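Local atomic coordinates of leucine aminopeptidase 2, chloroplastic (Streptomyces sp. BC16019, PDB entry 5LHJ), a protein that probably removes N-terminal amino acids from peptides as a manganese-binding M17 metalloaminopeptidase, and serves in the maturation of the peptide natural product bottromycin. Residues 209-215 with 239-245; 254-260 with 305-311; 387-393 with 457-462. All blocks are in the same frame, centred on the assembly; numbering follows the deposited sequence.

Interaction 1: residues 209-215 with 239-245; sequences LDCAVYE and RYVELTY
At one edge of the large mixed sheet of the catalytic domain, residues 209-215 and 239-245 pair antiparallel. D210-T244, A212-E242 and Y214-Y240 are the hydrogen-bonded pairs, each closed by two backbone bonds. The bond from Y214 N to Y240 O is 2.7 Å long.

On the face that carries Y214, Y240 and E242, the two tyrosines lie side by side, with Y214 CD1 3.8 Å from Y240 CD2. The first torsion of Y214 sets CG anti to its carbonyl carbon (chi1 -63°), which brings Y240 O to the edge of the ring, in its plane. A water bridges Y214 OH, at 2.6 Å, to E242 OE1, to which it donates. E242 OE2 accepts the hydroxyl of Y240 at 2.6 Å, on the anti side and 25° out of the carboxylate plane. It also meets R356 in a salt bridge and H310 in a hydrogen bond, so this buried carboxylate is gripped by several donors and is probably kept charged.

The other face is apolar. C211 SG rests on V241 CG1 at 3.8 Å, L209 CD1 reaches L243 CD1 at 4.0 Å, and helix 193-207 packs over C211, V213, V241 and L243. Near the start of 239-245, E215 CB sits over one face of the R239 guanidinium. E215 OE1 approaches R239 NH2 at 3.6 Å from well out of that plane, a long salt bridge of charge alone.

Helix 345-358 lies against Y214 and Y240, giving the helix-sheet-helix layering of the M17 alpha/beta catalytic domain.

Interaction 2: residues 254-260 with 305-311; sequences LTVGLVG and LRVRGHL
H310 and V259 stand next to each other on paired parallel strands within residues 254-260 and 305-311, the two beta segments of a beta-alpha-beta crossover whose helix 286-301 covers L258 and V307. From CB outward, the H310 side chain skirts the backbone of the other strand. CB lies 4.1 Å from V259 CG2. CG and CD2 both face L258 O, CD2 at 3.3 Å, and this oxygen meets the ring at its edge. NE2 passes G257 CA at 4.1 Å. ND1 is hydrogen-bonded to E242 and Y240, which fixes the rotation of the ring, while R308 CD lies over one ring face.

On the same face of the sheet, the R306 chain is fully extended, with CG anti to the backbone N (chi1 -172°), and runs alongside T255. T255 OG1 touches R306 CD at 3.5 Å before the guanidinium leads off to a salt bridge with D246. An alanine in place of T255 removes OG1 and CG2, and the aliphatic part of R306 would probably be left with a gap beside it and freer to shift.

On the opposite face L258 CD1 packs on V307 CG1; just before the two strands begin, L305 CD1 meets L254 CD2 at 3.6 Å. G260 leads directly into K261, a manganese ligand. In the backbone ladder, R308 O accepts from L258 N at 2.7 Å with an N-H...O angle of 173°.

Interaction 3: residues 387-393 with 457-462; sequences GALFTPD and PWAHLD
The rings of F390 and H460 lie side by side with their planes 24° apart, but they are slid so far that they barely overlap. Their centroids are 5.7 Å apart. The closest atoms of the two rings, F390 CD1 and H460 CD2, are at 3.6 Å. The backbone N of D462 lies over one face of the imidazole, and that of H460 over one face of the W458 indole, toward its rim in each case. P392 crosses the tryptophan at about a right angle, its CD 3.9 Å from W458 CE3. A single carboxylate, that of D370, takes both H460 ND1 and W458 NE1 and so fixes how the two rings are turned.

F390, W458 and H460 belong to an antiparallel pair, 387-390 with 458-462, in the mixed sheet of the catalytic domain; A388-D462 and F390-H460 are its hydrogen-bonded pairs. On the other face, between helix 394-407 and the sheet, L389 CD1 presses on L461 CD2 at 3.5 Å, tighter than usual.

Where the ladder ends, T391 takes over. With OG1 anti to the backbone N (chi1 177°), its hydroxyl donates to W458 O at 2.7 Å and accepts from D393 N at 3.1 Å, an ST turn. D393 follows as N-cap of helix 394-407, OD1 bonding L396 N. Both oxygens of the D462 carboxylate are held, OD1 by L374 N and OD2 by T375. The side chain of D462 is about 8 Å from those of the manganese ligands K261 and D284.

How the interactions relate
The three contacts follow one another along the chain without nesting or crossing. Interaction 1 closes a loop of 23 residues that holds two short helices. Strand 255-263 comes next, and interaction 2 closes a longer excursion that includes D266 and D284 and ends with helix 286-301. D343 and E345, further manganese ligands, fall between interactions 2 and 3; the loop closed by interaction 3 holds helices 394-407 and 440-449. All three lie in one sheet. Strand 239-245 pairs antiparallel with 306-316, so interactions 1 and 2 touch directly, for example through L243 O and G309 N. Strand 367-372 lies between 255-263 and 458-462, joining interaction 2 to interaction 3.

Interaction 1: residues 209-215 with 239-245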
# COMPACT_ATOMS: atom_id res chain seq x y z
N LEU A 209 43.94 25.35 5.37
CA LEU A 209 43.87 24.01 4.81
C LEU A 209 43.94 24.21 3.30
O LEU A 209 43.36 25.16 2.78
CB LEU A 209 42.54 23.32 5.17
CG LEU A 209 42.24 23.04 6.64
CD1 LEU A 209 40.79 22.62 6.83
CD2 LEU A 209 43.18 21.99 7.19
N ASP A 210 44.65 23.34 2.58
CA ASP A 210 44.64 23.40 1.12
C ASP A 210 43.25 22.99 0.65
O ASP A 210 42.66 22.05 1.20
CB ASP A 210 45.70 22.49 0.49
CG ASP A 210 47.09 22.79 0.99
OD1 ASP A 210 47.52 23.97 0.94
OD2 ASP A 210 47.78 21.84 1.44
N CYS A 211 42.72 23.71 -0.33
CA CYS A 211 41.38 23.45 -0.85
C CYS A 211 41.34 23.62 -2.37
O CYS A 211 41.76 24.68 -2.89
CB CYS A 211 40.35 24.35 -0.18
SG CYS A 211 38.64 24.11 -0.72
N ALA A 212 40.88 22.59 -3.05
CA ALA A 212 40.66 22.60 -4.50
C ALA A 212 39.20 22.29 -4.75
O ALA A 212 38.69 21.28 -4.24
CB ALA A 212 41.53 21.55 -5.18
N VAL A 213 38.53 23.15 -5.51
CA VAL A 213 37.14 22.96 -5.91
C VAL A 213 37.08 22.69 -7.40
O VAL A 213 37.61 23.48 -8.19
CB VAL A 213 36.29 24.20 -5.59
CG1 VAL A 213 34.86 24.01 -6.11
CG2 VAL A 213 36.31 24.47 -4.10
N TYR A 214 36.45 21.58 -7.78
CA TYR A 214 36.34 21.18 -9.18
C TYR A 214 34.88 21.34 -9.63
O TYR A 214 33.95 20.93 -8.93
CB TYR A 214 36.81 19.75 -9.38
CG TYR A 214 38.28 19.55 -9.06
CD1 TYR A 214 38.69 19.27 -7.76
CD2 TYR A 214 39.26 19.65 -10.05
CE1 TYR A 214 40.03 19.08 -7.45
CE2 TYR A 214 40.61 19.46 -9.75
CZ TYR A 214 40.99 19.18 -8.44
OH TYR A 214 42.31 18.99 -8.10
N GLU A 215 34.72 21.98 -10.78
CA GLU A 215 33.41 22.31 -11.34
C GLU A 215 33.50 22.29 -12.85
O GLU A 215 34.58 22.49 -13.40
CB GLU A 215 32.96 23.69 -10.85
CG GLU A 215 33.93 24.84 -11.17
CD GLU A 215 33.54 26.16 -10.52
OE1 GLU A 215 32.64 26.85 -11.03
OE2 GLU A 215 34.16 26.53 -9.49
N ARG A 239 29.66 19.36 -7.67
CA ARG A 239 30.98 19.88 -7.30
C ARG A 239 31.77 18.73 -6.71
O ARG A 239 31.20 17.79 -6.15
CB ARG A 239 30.86 21.00 -6.26
CG ARG A 239 30.18 22.28 -6.74
CD ARG A 239 31.08 23.06 -7.68
NE ARG A 239 30.52 24.33 -8.16
CZ ARG A 239 29.84 24.52 -9.29
NH1 ARG A 239 29.54 23.51 -10.11
NH2 ARG A 239 29.46 25.75 -9.62
N TYR A 240 33.09 18.82 -6.81
CA TYR A 240 33.97 17.92 -6.07
C TYR A 240 35.03 18.76 -5.39
O TYR A 240 35.67 19.60 -6.04
CB TYR A 240 34.61 16.91 -7.01
CG TYR A 240 35.57 15.99 -6.33
CD1 TYR A 240 35.13 15.03 -5.41
CD2 TYR A 240 36.94 16.06 -6.60
CE1 TYR A 240 36.02 14.19 -4.77
CE2 TYR A 240 37.84 15.21 -5.98
CZ TYR A 240 37.38 14.27 -5.07
OH TYR A 240 38.28 13.43 -4.46
N VAL A 241 35.21 18.53 -4.08
CA VAL A 241 36.14 19.33 -3.27
C VAL A 241 37.16 18.42 -2.59
O VAL A 241 36.80 17.39 -2.00
CB VAL A 241 35.40 20.20 -2.22
CG1 VAL A 241 36.38 21.12 -1.48
CG2 VAL A 241 34.32 21.03 -2.89
N GLU A 242 38.43 18.82 -2.65
CA GLU A 242 39.47 18.15 -1.88
C GLU A 242 40.06 19.16 -0.90
O GLU A 242 40.38 20.30 -1.27
CB GLU A 242 40.54 17.51 -2.79
CG GLU A 242 40.05 16.18 -3.35
CD GLU A 242 41.01 15.48 -4.30
OE1 GLU A 242 41.97 16.10 -4.79
OE2 GLU A 242 40.77 14.28 -4.57
N LEU A 243 40.18 18.73 0.35
CA LEU A 243 40.46 19.60 1.49
C LEU A 243 41.57 18.90 2.24
O LEU A 243 41.35 17.79 2.72
CB LEU A 243 39.17 19.75 2.33
CG LEU A 243 39.12 20.63 3.57
CD1 LEU A 243 39.30 22.08 3.17
CD2 LEU A 243 37.81 20.47 4.32
N THR A 244 42.76 19.50 2.35
CA THR A 244 43.92 18.83 2.93
C THR A 244 44.54 19.54 4.15
O THR A 244 44.88 20.73 4.08
CB THR A 244 45.01 18.60 1.87
OG1 THR A 244 44.44 17.95 0.73
CG2 THR A 244 46.14 17.75 2.40
N TYR A 245 44.70 18.78 5.24
CA TYR A 245 45.46 19.20 6.41
C TYR A 245 46.86 18.61 6.32
O TYR A 245 47.03 17.39 6.32
CB TYR A 245 44.78 18.75 7.69
CG TYR A 245 45.58 18.98 8.96
CD1 TYR A 245 45.83 20.27 9.44
CD2 TYR A 245 46.08 17.90 9.69
CE1 TYR A 245 46.55 20.47 10.61
CE2 TYR A 245 46.81 18.09 10.86
CZ TYR A 245 47.04 19.38 11.32
OH TYR A 245 47.76 19.56 12.49
O HOH W 1 43.10 18.40 -5.68

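Interaction 2: residues 254-260 with 305-311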
# COMPACT_ATOMS: atom_id res chain seq x y z
N LEU A 254 52.28 9.13 8.32
CA LEU A 254 50.99 8.51 8.02
C LEU A 254 50.09 9.53 7.32
O LEU A 254 49.98 10.67 7.78
CB LEU A 254 50.34 7.99 9.30
CG LEU A 254 49.06 7.15 9.19
CD1 LEU A 254 49.31 5.81 8.53
CD2 LEU A 254 48.45 6.92 10.57
N THR A 255 49.46 9.12 6.21
CA THR A 255 48.53 9.96 5.46
C THR A 255 47.17 9.27 5.39
O THR A 255 47.10 8.14 4.92
CB THR A 255 49.04 10.24 4.04
OG1 THR A 255 50.25 11.01 4.14
CG2 THR A 255 48.01 11.04 3.23
N VAL A 256 46.13 9.95 5.86
CA VAL A 256 44.78 9.37 5.93
C VAL A 256 43.86 10.11 4.95
O VAL A 256 43.83 11.35 4.92
CB VAL A 256 44.21 9.47 7.38
CG1 VAL A 256 42.77 8.94 7.45
CG2 VAL A 256 45.10 8.70 8.35
N GLY A 257 43.12 9.34 4.15
CA GLY A 257 42.09 9.87 3.26
C GLY A 257 40.71 9.68 3.88
O GLY A 257 40.40 8.59 4.33
N LEU A 258 39.91 10.75 3.93
CA LEU A 258 38.53 10.70 4.39
C LEU A 258 37.62 11.04 3.21
O LEU A 258 37.84 12.04 2.52
CB LEU A 258 38.25 11.72 5.51
CG LEU A 258 39.12 11.63 6.77
CD1 LEU A 258 38.74 12.72 7.76
CD2 LEU A 258 39.00 10.25 7.41
N VAL A 259 36.62 10.20 2.97
CA VAL A 259 35.68 10.39 1.87
C VAL A 259 34.30 10.61 2.48
O VAL A 259 33.83 9.75 3.22
CB VAL A 259 35.65 9.16 0.93
CG1 VAL A 259 34.62 9.35 -0.17
CG2 VAL A 259 37.03 8.92 0.33
N GLY A 260 33.65 11.73 2.15
CA GLY A 260 32.34 12.05 2.73
C GLY A 260 31.26 12.28 1.68
O GLY A 260 31.43 13.13 0.81
N LEU A 305 49.87 14.38 11.58
CA LEU A 305 49.17 13.47 10.68
C LEU A 305 48.67 14.26 9.49
O LEU A 305 48.05 15.31 9.67
CB LEU A 305 47.98 12.84 11.42
CG LEU A 305 47.19 11.73 10.74
CD1 LEU A 305 48.04 10.49 10.63
CD2 LEU A 305 45.92 11.41 11.52
N ARG A 306 48.93 13.77 8.29
CA ARG A 306 48.40 14.37 7.07
C ARG A 306 47.02 13.77 6.81
O ARG A 306 46.87 12.55 6.83
CB ARG A 306 49.32 14.06 5.91
CG ARG A 306 48.98 14.80 4.63
CD ARG A 306 50.05 14.50 3.60
NE ARG A 306 49.88 15.27 2.37
CZ ARG A 306 50.59 15.10 1.25
NH1 ARG A 306 51.55 14.17 1.17
NH2 ARG A 306 50.35 15.87 0.19
N VAL A 307 46.03 14.62 6.58
CA VAL A 307 44.66 14.15 6.33
C VAL A 307 44.08 14.87 5.11
O VAL A 307 44.09 16.09 5.04
CB VAL A 307 43.73 14.36 7.56
CG1 VAL A 307 42.39 13.68 7.33
CG2 VAL A 307 44.39 13.82 8.82
N ARG A 308 43.57 14.08 4.16
CA ARG A 308 42.93 14.60 2.97
C ARG A 308 41.44 14.25 2.97
O ARG A 308 41.10 13.07 3.06
CB ARG A 308 43.61 14.02 1.74
CG ARG A 308 42.85 14.15 0.43
CD ARG A 308 42.83 15.53 -0.20
NE ARG A 308 44.18 15.93 -0.65
CZ ARG A 308 44.81 15.47 -1.72
NH1 ARG A 308 44.27 14.54 -2.51
NH2 ARG A 308 46.04 15.94 -2.00
N GLY A 309 40.59 15.25 2.80
CA GLY A 309 39.15 15.07 2.59
C GLY A 309 38.79 15.07 1.12
O GLY A 309 39.36 15.85 0.34
N HIS A 310 37.87 14.19 0.73
CA HIS A 310 37.42 14.01 -0.65
C HIS A 310 35.90 14.07 -0.60
O HIS A 310 35.27 13.21 0.04
CB HIS A 310 37.86 12.64 -1.20
CG HIS A 310 39.32 12.33 -1.02
ND1 HIS A 310 40.25 12.53 -2.01
CD2 HIS A 310 40.00 11.79 0.02
CE1 HIS A 310 41.44 12.14 -1.59
NE2 HIS A 310 41.31 11.67 -0.37
N LEU A 311 35.32 15.08 -1.24
CA LEU A 311 33.91 15.47 -1.00
C LEU A 311 33.11 15.66 -2.30
O LEU A 311 33.09 16.76 -2.87
CB LEU A 311 33.86 16.74 -0.15
CG LEU A 311 34.61 16.62 1.20
CD1 LEU A 311 35.13 17.95 1.69
CD2 LEU A 311 33.75 15.91 2.23

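Interaction 3: residues 387-393 with 457-462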
# COMPACT_ATOMS: atom_id res chain seq x y z
N GLY A 387 25.41 3.73 14.46
CA GLY A 387 25.96 3.63 13.11
C GLY A 387 26.50 2.24 12.82
O GLY A 387 26.71 1.44 13.75
N ALA A 388 26.73 1.94 11.54
CA ALA A 388 27.32 0.66 11.11
C ALA A 388 28.76 0.89 10.66
O ALA A 388 29.04 1.86 9.93
CB ALA A 388 26.49 0.04 10.01
N LEU A 389 29.66 0.03 11.13
CA LEU A 389 31.10 0.07 10.77
C LEU A 389 31.45 -1.18 9.97
O LEU A 389 31.16 -2.29 10.41
CB LEU A 389 31.96 0.10 12.04
CG LEU A 389 33.46 -0.19 11.89
CD1 LEU A 389 34.16 0.85 11.04
CD2 LEU A 389 34.11 -0.28 13.26
N PHE A 390 32.08 -1.00 8.82
CA PHE A 390 32.61 -2.10 8.01
C PHE A 390 34.10 -1.90 7.77
O PHE A 390 34.52 -0.81 7.41
CB PHE A 390 31.94 -2.15 6.65
CG PHE A 390 30.50 -2.55 6.69
CD1 PHE A 390 29.50 -1.61 6.86
CD2 PHE A 390 30.13 -3.89 6.49
CE1 PHE A 390 28.16 -1.97 6.86
CE2 PHE A 390 28.80 -4.25 6.50
CZ PHE A 390 27.80 -3.30 6.68
N THR A 391 34.88 -2.97 7.96
CA THR A 391 36.29 -2.98 7.55
C THR A 391 36.80 -4.42 7.54
O THR A 391 36.41 -5.19 8.42
CB THR A 391 37.20 -2.13 8.45
OG1 THR A 391 38.57 -2.24 8.03
CG2 THR A 391 37.11 -2.53 9.90
N PRO A 392 37.67 -4.78 6.58
CA PRO A 392 38.31 -6.10 6.66
C PRO A 392 39.47 -6.17 7.67
O PRO A 392 39.95 -7.27 7.95
CB PRO A 392 38.83 -6.33 5.24
CG PRO A 392 38.99 -4.99 4.66
CD PRO A 392 38.02 -4.06 5.34
N ASP A 393 39.90 -5.03 8.20
CA ASP A 393 41.07 -4.92 9.07
C ASP A 393 40.62 -4.88 10.53
O ASP A 393 40.07 -3.89 11.00
CB ASP A 393 41.82 -3.64 8.67
CG ASP A 393 43.17 -3.48 9.34
OD1 ASP A 393 43.31 -3.68 10.57
OD2 ASP A 393 44.11 -3.10 8.61
N PRO A 457 44.32 -0.23 3.45
CA PRO A 457 43.36 -0.40 4.55
C PRO A 457 42.21 0.59 4.44
O PRO A 457 42.42 1.75 4.09
CB PRO A 457 44.19 -0.13 5.81
CG PRO A 457 45.59 -0.40 5.41
CD PRO A 457 45.70 -0.06 3.95
N TRP A 458 41.01 0.11 4.73
CA TRP A 458 39.80 0.89 4.51
C TRP A 458 38.74 0.57 5.53
O TRP A 458 38.60 -0.58 5.96
CB TRP A 458 39.29 0.62 3.08
CG TRP A 458 37.85 0.96 2.79
CD1 TRP A 458 37.32 2.20 2.52
CD2 TRP A 458 36.77 0.03 2.70
NE1 TRP A 458 35.96 2.08 2.29
CE2 TRP A 458 35.61 0.76 2.39
CE3 TRP A 458 36.68 -1.36 2.87
CZ2 TRP A 458 34.37 0.14 2.23
CZ3 TRP A 458 35.42 -1.97 2.71
CH2 TRP A 458 34.30 -1.22 2.41
N ALA A 459 38.00 1.61 5.93
CA ALA A 459 36.80 1.46 6.75
C ALA A 459 35.68 2.31 6.17
O ALA A 459 35.91 3.37 5.59
CB ALA A 459 37.07 1.85 8.20
N HIS A 460 34.45 1.83 6.37
CA HIS A 460 33.23 2.48 5.88
C HIS A 460 32.28 2.67 7.06
O HIS A 460 31.98 1.70 7.78
CB HIS A 460 32.63 1.61 4.78
CG HIS A 460 31.17 1.84 4.50
ND1 HIS A 460 30.66 3.07 4.13
CD2 HIS A 460 30.12 0.99 4.52
CE1 HIS A 460 29.36 2.97 3.95
NE2 HIS A 460 29.01 1.72 4.17
N LEU A 461 31.83 3.91 7.26
CA LEU A 461 30.87 4.24 8.32
C LEU A 461 29.54 4.61 7.69
O LEU A 461 29.46 5.61 6.98
CB LEU A 461 31.38 5.42 9.15
CG LEU A 461 32.75 5.33 9.81
CD1 LEU A 461 32.97 6.50 10.78
CD2 LEU A 461 32.90 4.04 10.55
N ASP A 462 28.51 3.81 7.92
CA ASP A 462 27.16 4.08 7.40
C ASP A 462 26.36 4.71 8.54
O ASP A 462 26.04 4.03 9.51
CB ASP A 462 26.52 2.79 6.88
CG ASP A 462 25.20 3.02 6.12
OD1 ASP A 462 24.59 4.13 6.18
OD2 ASP A 462 24.75 2.06 5.45